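Local coordinates for protein cycloalternan-forming enzyme (Listeria monocytogenes serovar 1/2a, PDB 5F7U) that belongs to glycoside hydrolase family 31, with a TIM-barrel domain flanked by beta-rich domains that include a family 6 carbohydrate-binding module, at residues A[876-889]-A[928-940]. The protein carries 1 engineered substitution. Numbering follows the deposited sequence.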
# COMPACT_ATOMS: atom_id res chain seq x y z
N MET A 876 1.01 -29.14 14.12
CA MET A 876 0.63 -27.97 14.92
C MET A 876 1.82 -27.57 15.79
O MET A 876 2.50 -28.43 16.36
CB MET A 876 -0.57 -28.27 15.84
CG MET A 876 -1.81 -28.87 15.19
SD MET A 876 -2.52 -27.89 13.85
CE MET A 876 -2.96 -26.38 14.68
N GLN A 877 2.05 -26.26 15.92
CA GLN A 877 2.93 -25.76 16.98
C GLN A 877 2.09 -24.87 17.89
O GLN A 877 1.81 -23.71 17.58
CB GLN A 877 4.12 -24.96 16.43
CG GLN A 877 5.13 -25.77 15.62
CD GLN A 877 6.32 -24.95 15.19
OE1 GLN A 877 6.24 -23.72 15.02
NE2 GLN A 877 7.46 -25.62 14.99
N VAL A 878 1.70 -25.43 19.03
CA VAL A 878 0.77 -24.76 19.94
C VAL A 878 1.54 -24.12 21.09
O VAL A 878 2.26 -24.81 21.82
CB VAL A 878 -0.29 -25.75 20.50
CG1 VAL A 878 -1.37 -25.01 21.29
CG2 VAL A 878 -0.92 -26.58 19.39
N PHE A 879 1.32 -22.82 21.29
CA PHE A 879 1.95 -22.07 22.40
C PHE A 879 1.25 -22.49 23.69
O PHE A 879 0.06 -22.22 23.87
CB PHE A 879 1.81 -20.56 22.14
CG PHE A 879 2.64 -19.67 23.03
CD1 PHE A 879 4.04 -19.80 23.10
CD2 PHE A 879 2.03 -18.61 23.73
CE1 PHE A 879 4.81 -18.92 23.89
CE2 PHE A 879 2.78 -17.75 24.52
CZ PHE A 879 4.17 -17.89 24.59
N SER A 880 1.97 -23.20 24.57
CA SER A 880 1.39 -23.73 25.81
C SER A 880 2.46 -24.36 26.66
O SER A 880 3.58 -24.54 26.20
CB SER A 880 0.33 -24.81 25.52
OG SER A 880 0.94 -26.05 25.14
N THR A 881 2.11 -24.72 27.89
CA THR A 881 2.99 -25.58 28.69
C THR A 881 2.95 -27.01 28.14
O THR A 881 2.13 -27.32 27.26
CB THR A 881 2.62 -25.58 30.17
OG1 THR A 881 1.28 -26.05 30.31
CG2 THR A 881 2.76 -24.18 30.75
N GLU A 882 3.80 -27.88 28.67
CA GLU A 882 3.91 -29.26 28.18
C GLU A 882 2.68 -30.11 28.48
O GLU A 882 2.31 -30.24 29.65
CB GLU A 882 5.14 -29.94 28.77
CG GLU A 882 5.42 -31.30 28.15
CD GLU A 882 6.77 -31.88 28.55
OE1 GLU A 882 7.39 -31.35 29.49
OE2 GLU A 882 7.21 -32.86 27.92
N PRO A 883 2.06 -30.73 27.45
CA PRO A 883 0.92 -31.62 27.71
C PRO A 883 1.27 -32.85 28.53
O PRO A 883 2.44 -33.27 28.56
CB PRO A 883 0.51 -32.09 26.30
CG PRO A 883 1.12 -31.13 25.36
CD PRO A 883 2.40 -30.68 26.01
N THR A 884 0.26 -33.42 29.17
CA THR A 884 0.38 -34.73 29.80
C THR A 884 0.02 -35.84 28.82
O THR A 884 0.47 -36.98 28.97
CB THR A 884 -0.48 -34.84 31.07
OG1 THR A 884 -1.83 -34.48 30.77
CG2 THR A 884 0.05 -33.90 32.15
N SER A 885 -0.82 -35.52 27.83
CA SER A 885 -1.11 -36.41 26.71
C SER A 885 -1.68 -35.61 25.56
O SER A 885 -2.15 -34.48 25.74
CB SER A 885 -2.08 -37.53 27.10
OG SER A 885 -3.36 -37.00 27.40
N VAL A 886 -1.63 -36.19 24.36
CA VAL A 886 -2.26 -35.61 23.18
C VAL A 886 -3.04 -36.73 22.50
O VAL A 886 -2.52 -37.82 22.35
CB VAL A 886 -1.24 -34.97 22.20
CG1 VAL A 886 -1.94 -34.39 20.97
CG2 VAL A 886 -0.46 -33.86 22.90
N THR A 887 -4.28 -36.44 22.12
CA THR A 887 -5.09 -37.40 21.38
C THR A 887 -5.48 -36.86 20.02
O THR A 887 -5.57 -35.64 19.81
CB THR A 887 -6.39 -37.75 22.13
OG1 THR A 887 -7.12 -36.55 22.37
CG2 THR A 887 -6.09 -38.45 23.46
N ILE A 888 -5.69 -37.77 19.08
CA ILE A 888 -6.26 -37.43 17.79
C ILE A 888 -7.40 -38.41 17.60
O ILE A 888 -7.19 -39.62 17.65
CB ILE A 888 -5.24 -37.52 16.63
CG1 ILE A 888 -4.04 -36.59 16.89
CG2 ILE A 888 -5.93 -37.18 15.31
CD1 ILE A 888 -3.00 -36.54 15.79
N ASP A 889 -8.60 -37.87 17.42
CA ASP A 889 -9.84 -38.66 17.35
C ASP A 889 -10.02 -39.58 18.58
O ASP A 889 -10.53 -40.70 18.46
CB ASP A 889 -9.94 -39.42 16.00
CG ASP A 889 -10.09 -38.48 14.81
OD1 ASP A 889 -10.58 -37.35 14.99
OD2 ASP A 889 -9.72 -38.88 13.67
N LYS A 928 -12.12 -35.11 8.72
CA LYS A 928 -11.82 -34.21 9.84
C LYS A 928 -11.12 -34.99 10.96
O LYS A 928 -11.40 -36.18 11.16
CB LYS A 928 -13.09 -33.57 10.39
CG LYS A 928 -13.83 -32.68 9.39
CD LYS A 928 -15.07 -31.99 10.00
CE LYS A 928 -14.75 -31.00 11.13
NZ LYS A 928 -13.71 -29.95 10.85
N GLN A 929 -10.21 -34.32 11.67
CA GLN A 929 -9.51 -34.94 12.79
C GLN A 929 -9.59 -34.03 14.00
O GLN A 929 -9.33 -32.84 13.90
CB GLN A 929 -8.05 -35.24 12.45
CG GLN A 929 -7.90 -36.33 11.39
CD GLN A 929 -6.45 -36.66 11.12
OE1 GLN A 929 -5.82 -36.04 10.25
NE2 GLN A 929 -5.91 -37.61 11.86
N ALA A 930 -9.94 -34.61 15.14
CA ALA A 930 -10.10 -33.86 16.38
C ALA A 930 -8.86 -34.02 17.28
O ALA A 930 -8.65 -35.10 17.85
CB ALA A 930 -11.37 -34.29 17.10
N ILE A 931 -8.05 -32.97 17.39
CA ILE A 931 -6.80 -33.00 18.15
C ILE A 931 -7.09 -32.37 19.51
O ILE A 931 -7.67 -31.29 19.58
CB ILE A 931 -5.66 -32.23 17.44
CG1 ILE A 931 -5.33 -32.86 16.07
CG2 ILE A 931 -4.41 -32.14 18.32
CD1 ILE A 931 -4.46 -31.98 15.18
N VAL A 932 -6.71 -33.06 20.59
CA VAL A 932 -6.85 -32.49 21.94
C VAL A 932 -5.52 -32.56 22.67
O VAL A 932 -4.90 -33.64 22.75
CB VAL A 932 -7.97 -33.18 22.77
CG1 VAL A 932 -8.10 -32.52 24.13
CG2 VAL A 932 -9.31 -33.12 22.04
N LEU A 933 -5.08 -31.41 23.19
CA LEU A 933 -3.92 -31.34 24.08
C LEU A 933 -4.45 -31.32 25.51
O LEU A 933 -5.23 -30.43 25.87
CB LEU A 933 -3.08 -30.08 23.82
CG LEU A 933 -2.22 -29.98 22.55
CD1 LEU A 933 -3.05 -29.94 21.27
CD2 LEU A 933 -1.40 -28.70 22.63
N ASN A 934 -4.02 -32.29 26.31
CA ASN A 934 -4.45 -32.39 27.72
C ASN A 934 -3.38 -31.97 28.70
O ASN A 934 -2.19 -32.14 28.44
CB ASN A 934 -4.86 -33.82 28.06
CG ASN A 934 -6.04 -34.30 27.24
OD1 ASN A 934 -5.92 -35.24 26.44
ND2 ASN A 934 -7.19 -33.66 27.43
N GLY A 935 -3.81 -31.43 29.83
CA GLY A 935 -2.89 -31.03 30.88
C GLY A 935 -2.07 -29.80 30.57
O GLY A 935 -1.01 -29.61 31.17
N VAL A 936 -2.55 -28.96 29.66
CA VAL A 936 -1.81 -27.76 29.22
C VAL A 936 -2.32 -26.48 29.87
O VAL A 936 -3.51 -26.33 30.09
CB VAL A 936 -1.86 -27.55 27.69
CG1 VAL A 936 -1.09 -28.65 26.98
CG2 VAL A 936 -3.31 -27.49 27.20
N ASN A 937 -1.39 -25.57 30.15
CA ASN A 937 -1.74 -24.22 30.56
C ASN A 937 -1.20 -23.20 29.60
O ASN A 937 -0.43 -23.55 28.70
CB ASN A 937 -1.26 -23.96 31.97
CG ASN A 937 -2.14 -24.63 32.98
OD1 ASN A 937 -3.32 -24.28 33.11
ND2 ASN A 937 -1.60 -25.57 33.71
N HIS A 938 -1.64 -21.95 29.76
CA HIS A 938 -1.03 -20.83 29.03
C HIS A 938 0.49 -20.93 29.16
O HIS A 938 1.00 -21.30 30.23
CB HIS A 938 -1.54 -19.49 29.57
CG HIS A 938 -1.05 -18.30 28.79
ND1 HIS A 938 0.25 -17.84 28.87
CD2 HIS A 938 -1.69 -17.48 27.93
CE1 HIS A 938 0.39 -16.79 28.09
NE2 HIS A 938 -0.77 -16.55 27.51
N ALA A 939 1.22 -20.62 28.09
CA ALA A 939 2.67 -20.80 28.10
C ALA A 939 3.33 -19.97 29.21
O ALA A 939 2.76 -18.96 29.63
CB ALA A 939 3.27 -20.44 26.75
N PRO A 940 4.51 -20.40 29.70
CA PRO A 940 5.10 -19.67 30.82
C PRO A 940 5.49 -18.24 30.44
O PRO A 940 5.73 -17.94 29.26
CB PRO A 940 6.38 -20.46 31.12
CG PRO A 940 6.12 -21.84 30.60
CD PRO A 940 5.29 -21.61 29.37
O HOH W 1 -0.37 -20.09 25.77
O HOH W 2 1.53 -28.47 31.43
O HOH W 3 -8.86 -36.34 20.34
O HOH W 4 -8.30 -36.29 24.81
O HOH W 5 -10.59 -38.94 11.07
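M876 and V878 of strand 874-879 face I931 and L933 of strand 929-934 across the core of a beta-sandwich: 876-889 leaves one sheet and returns in the other as strand 885-888, antiparallel to 929-934. V878 and L933 meet tip to tip, with L933 CD2 3.8 Å from V878 CB. A939 CB sits over one face of the F879 ring, 3.4 Å from its centroid and almost on the normal, a CH-pi contact. A water joins F879 O to A939 N.

The crossing loop follows. T881 N donates to N937 O, and with chi1 at 60° T881 OG1 sits between its own N and carbonyl carbon, where it accepts from N937 N at 2.7 Å; it passes its own proton to a water that in turn donates to E882 O and G935 O. The ring of P883 crosses V936, CG to CG1 3.7 Å, and T884 N bonds N934 O.

From S885 to I888 the strands pair regularly. V886 and I888 turn inward beside L933 and I931, while T887 and V932 run alongside one another on the other face, T887 OG1 3.5 Å from V932 CB; two waters tie this hydroxyl to A930 O and N934 OD1. D889 ends the pairing with two bonds to A930: its N donates to A930 O, and A930 N approaches D889 OD1 from above the carboxylate plane at 2.8 Å.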